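Local coordinates for protein arginine N-methyltransferase SFM1 (Saccharomyces cerevisiae, PDB 5C74), which transfers a single methyl group from S-adenosyl-L-methionine to an arginine of ribosomal protein S3, as a SPOUT-family protein-arginine N-methyltransferase, at residues 24-29 with 146-151. Sequence-based numbering, arbitrary orientation.
Sequences LREVGA and TTQLII
Gln148 and Glu26 reach each other through differently shaped chains: Glu26 swings CG away from the backbone N (chi1 -174°) and stays extended, whereas Gln148 bends at chi2 (-79°), turning its amide aside. The two side chains, coming from facing helices, slide past one another in opposite directions. Glu26 OE2 comes to rest beside the aliphatic part of Gln148, 3.7 Å from its CG, while the carboxylate and amide planes stand 77° apart. The bend also brings the amide to Val27, whose CG1 methyl lies 3.9 Å from Gln148 CD and 4.0 Å from Gln148 NE2. A glutamine suits this place because its methylenes can pack while its amide serves a polar partner: Gln148 OE1 is hydrogen-bonded to Tyr3 OH on strand 2-6. Val27 also touches Tyr3, as well as Ile144 on helix 140-151, contacts that suit a compact, branched, nonpolar side chain. Glu26, partly exposed, can keep its charge near solvent and also touches Arg145. Were Gln148 cut back to an alanine, Tyr3 OH would probably lose this partner and a gap would be likely to open beside Val27 CG1. Both helices touch Tyr3 of the parallel sheet, through Val27 and Thr147, so this is helix-helix packing beside the sheet of a SPOUT-clan methyltransferase. With 105 Å² buried in all, the last turns of helices 14-27 and 140-151 meet near the surface by van der Waals contact, and the polar end of Gln148 turns to the Tyr3 hydroxyl instead.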
loop_
_atom_site.group_PDB
_atom_site.type_symbol
_atom_site.label_atom_id
_atom_site.label_comp_id
_atom_site.label_asym_id
_atom_site.label_seq_id
_atom_site.Cartn_x
_atom_site.Cartn_y
_atom_site.Cartn_z
ATOM N N LEU A 24 10.378 0.325 -13.198
ATOM C CA LEU A 24 11.277 -0.783 -13.502
ATOM C C LEU A 24 11.302 -1.107 -14.989
ATOM O O LEU A 24 12.359 -1.388 -15.547
ATOM C CB LEU A 24 10.886 -2.029 -12.691
ATOM C CG LEU A 24 11.157 -1.933 -11.188
ATOM C CD1 LEU A 24 10.341 -2.977 -10.401
ATOM C CD2 LEU A 24 12.652 -2.121 -10.912
ATOM N N ARG A 25 10.144 -1.066 -15.642
ATOM C CA ARG A 25 10.098 -1.358 -17.067
ATOM C C ARG A 25 10.819 -0.259 -17.843
ATOM O O ARG A 25 11.439 -0.529 -18.873
ATOM C CB ARG A 25 8.650 -1.507 -17.563
ATOM C CG ARG A 25 8.036 -2.879 -17.217
ATOM C CD ARG A 25 6.652 -3.073 -17.826
ATOM N NE ARG A 25 5.717 -2.077 -17.331
ATOM C CZ ARG A 25 4.795 -2.299 -16.398
ATOM N NH1 ARG A 25 4.651 -3.501 -15.862
ATOM N NH2 ARG A 25 4.008 -1.309 -16.015
ATOM N N GLU A 26 10.740 0.972 -17.345
ATOM C CA GLU A 26 11.374 2.087 -18.035
ATOM C C GLU A 26 12.890 2.145 -17.832
ATOM O O GLU A 26 13.644 2.190 -18.807
ATOM C CB GLU A 26 10.770 3.425 -17.604
ATOM C CG GLU A 26 11.321 4.583 -18.442
ATOM C CD GLU A 26 10.879 5.961 -17.955
ATOM O OE1 GLU A 26 10.020 6.053 -17.061
ATOM O OE2 GLU A 26 11.407 6.959 -18.469
ATOM N N VAL A 27 13.350 2.142 -16.586
ATOM C CA VAL A 27 14.780 2.399 -16.345
ATOM C C VAL A 27 15.579 1.136 -16.062
ATOM O O VAL A 27 16.817 1.135 -16.151
ATOM C CB VAL A 27 14.988 3.401 -15.194
ATOM C CG1 VAL A 27 14.229 4.727 -15.487
ATOM C CG2 VAL A 27 14.542 2.820 -13.864
ATOM N N GLY A 28 14.883 0.055 -15.728
ATOM C CA GLY A 28 15.556 -1.211 -15.476
ATOM C C GLY A 28 15.813 -1.484 -14.002
ATOM O O GLY A 28 16.015 -0.562 -13.211
ATOM N N ALA A 29 15.832 -2.764 -13.640
ATOM C CA ALA A 29 15.940 -3.165 -12.237
ATOM C C ALA A 29 17.285 -2.816 -11.618
ATOM O O ALA A 29 17.400 -2.750 -10.397
ATOM C CB ALA A 29 15.691 -4.654 -12.092
ATOM N N THR A 146 10.434 12.234 -16.414
ATOM C CA THR A 146 10.861 13.597 -16.661
ATOM C C THR A 146 12.360 13.723 -16.484
ATOM O O THR A 146 13.036 14.356 -17.293
ATOM C CB THR A 146 10.144 14.589 -15.733
ATOM O OG1 THR A 146 8.730 14.558 -16.004
ATOM C CG2 THR A 146 10.681 16.003 -15.957
ATOM N N THR A 147 12.883 13.100 -15.438
ATOM C CA THR A 147 14.316 13.169 -15.186
ATOM C C THR A 147 15.110 12.511 -16.322
ATOM O O THR A 147 16.176 13.005 -16.727
ATOM C CB THR A 147 14.652 12.522 -13.833
ATOM O OG1 THR A 147 14.037 13.293 -12.791
ATOM C CG2 THR A 147 16.181 12.508 -13.631
ATOM N N GLN A 148 14.590 11.403 -16.844
ATOM C CA GLN A 148 15.227 10.730 -17.974
ATOM C C GLN A 148 15.269 11.640 -19.203
ATOM O O GLN A 148 16.277 11.714 -19.911
ATOM C CB GLN A 148 14.492 9.424 -18.303
ATOM C CG GLN A 148 14.657 8.358 -17.243
ATOM C CD GLN A 148 15.995 7.659 -17.357
ATOM O OE1 GLN A 148 16.923 7.940 -16.600
ATOM N NE2 GLN A 148 16.105 6.754 -18.316
ATOM N N LEU A 149 14.164 12.316 -19.472
ATOM C CA LEU A 149 14.100 13.216 -20.617
ATOM C C LEU A 149 15.150 14.320 -20.491
ATOM O O LEU A 149 15.801 14.700 -21.473
ATOM C CB LEU A 149 12.685 13.819 -20.737
ATOM C CG LEU A 149 11.575 12.832 -21.132
ATOM C CD1 LEU A 149 10.168 13.438 -20.928
ATOM C CD2 LEU A 149 11.777 12.443 -22.585
ATOM N N ILE A 150 15.325 14.824 -19.273
ATOM C CA ILE A 150 16.234 15.950 -19.038
ATOM C C ILE A 150 17.696 15.499 -19.057
ATOM O O ILE A 150 18.533 16.103 -19.730
ATOM C CB ILE A 150 15.908 16.642 -17.687
ATOM C CG1 ILE A 150 14.549 17.336 -17.758
ATOM C CG2 ILE A 150 16.963 17.661 -17.302
ATOM C CD1 ILE A 150 14.047 17.829 -16.391
ATOM N N ILE A 151 17.986 14.404 -18.361
ATOM C CA ILE A 151 19.352 13.982 -18.104
ATOM C C ILE A 151 19.878 13.060 -19.204
ATOM O O ILE A 151 21.022 13.194 -19.658
ATOM C CB ILE A 151 19.449 13.288 -16.724
ATOM C CG1 ILE A 151 19.121 14.286 -15.608
ATOM C CG2 ILE A 151 20.839 12.727 -16.482
ATOM C CD1 ILE A 151 20.134 15.425 -15.461
#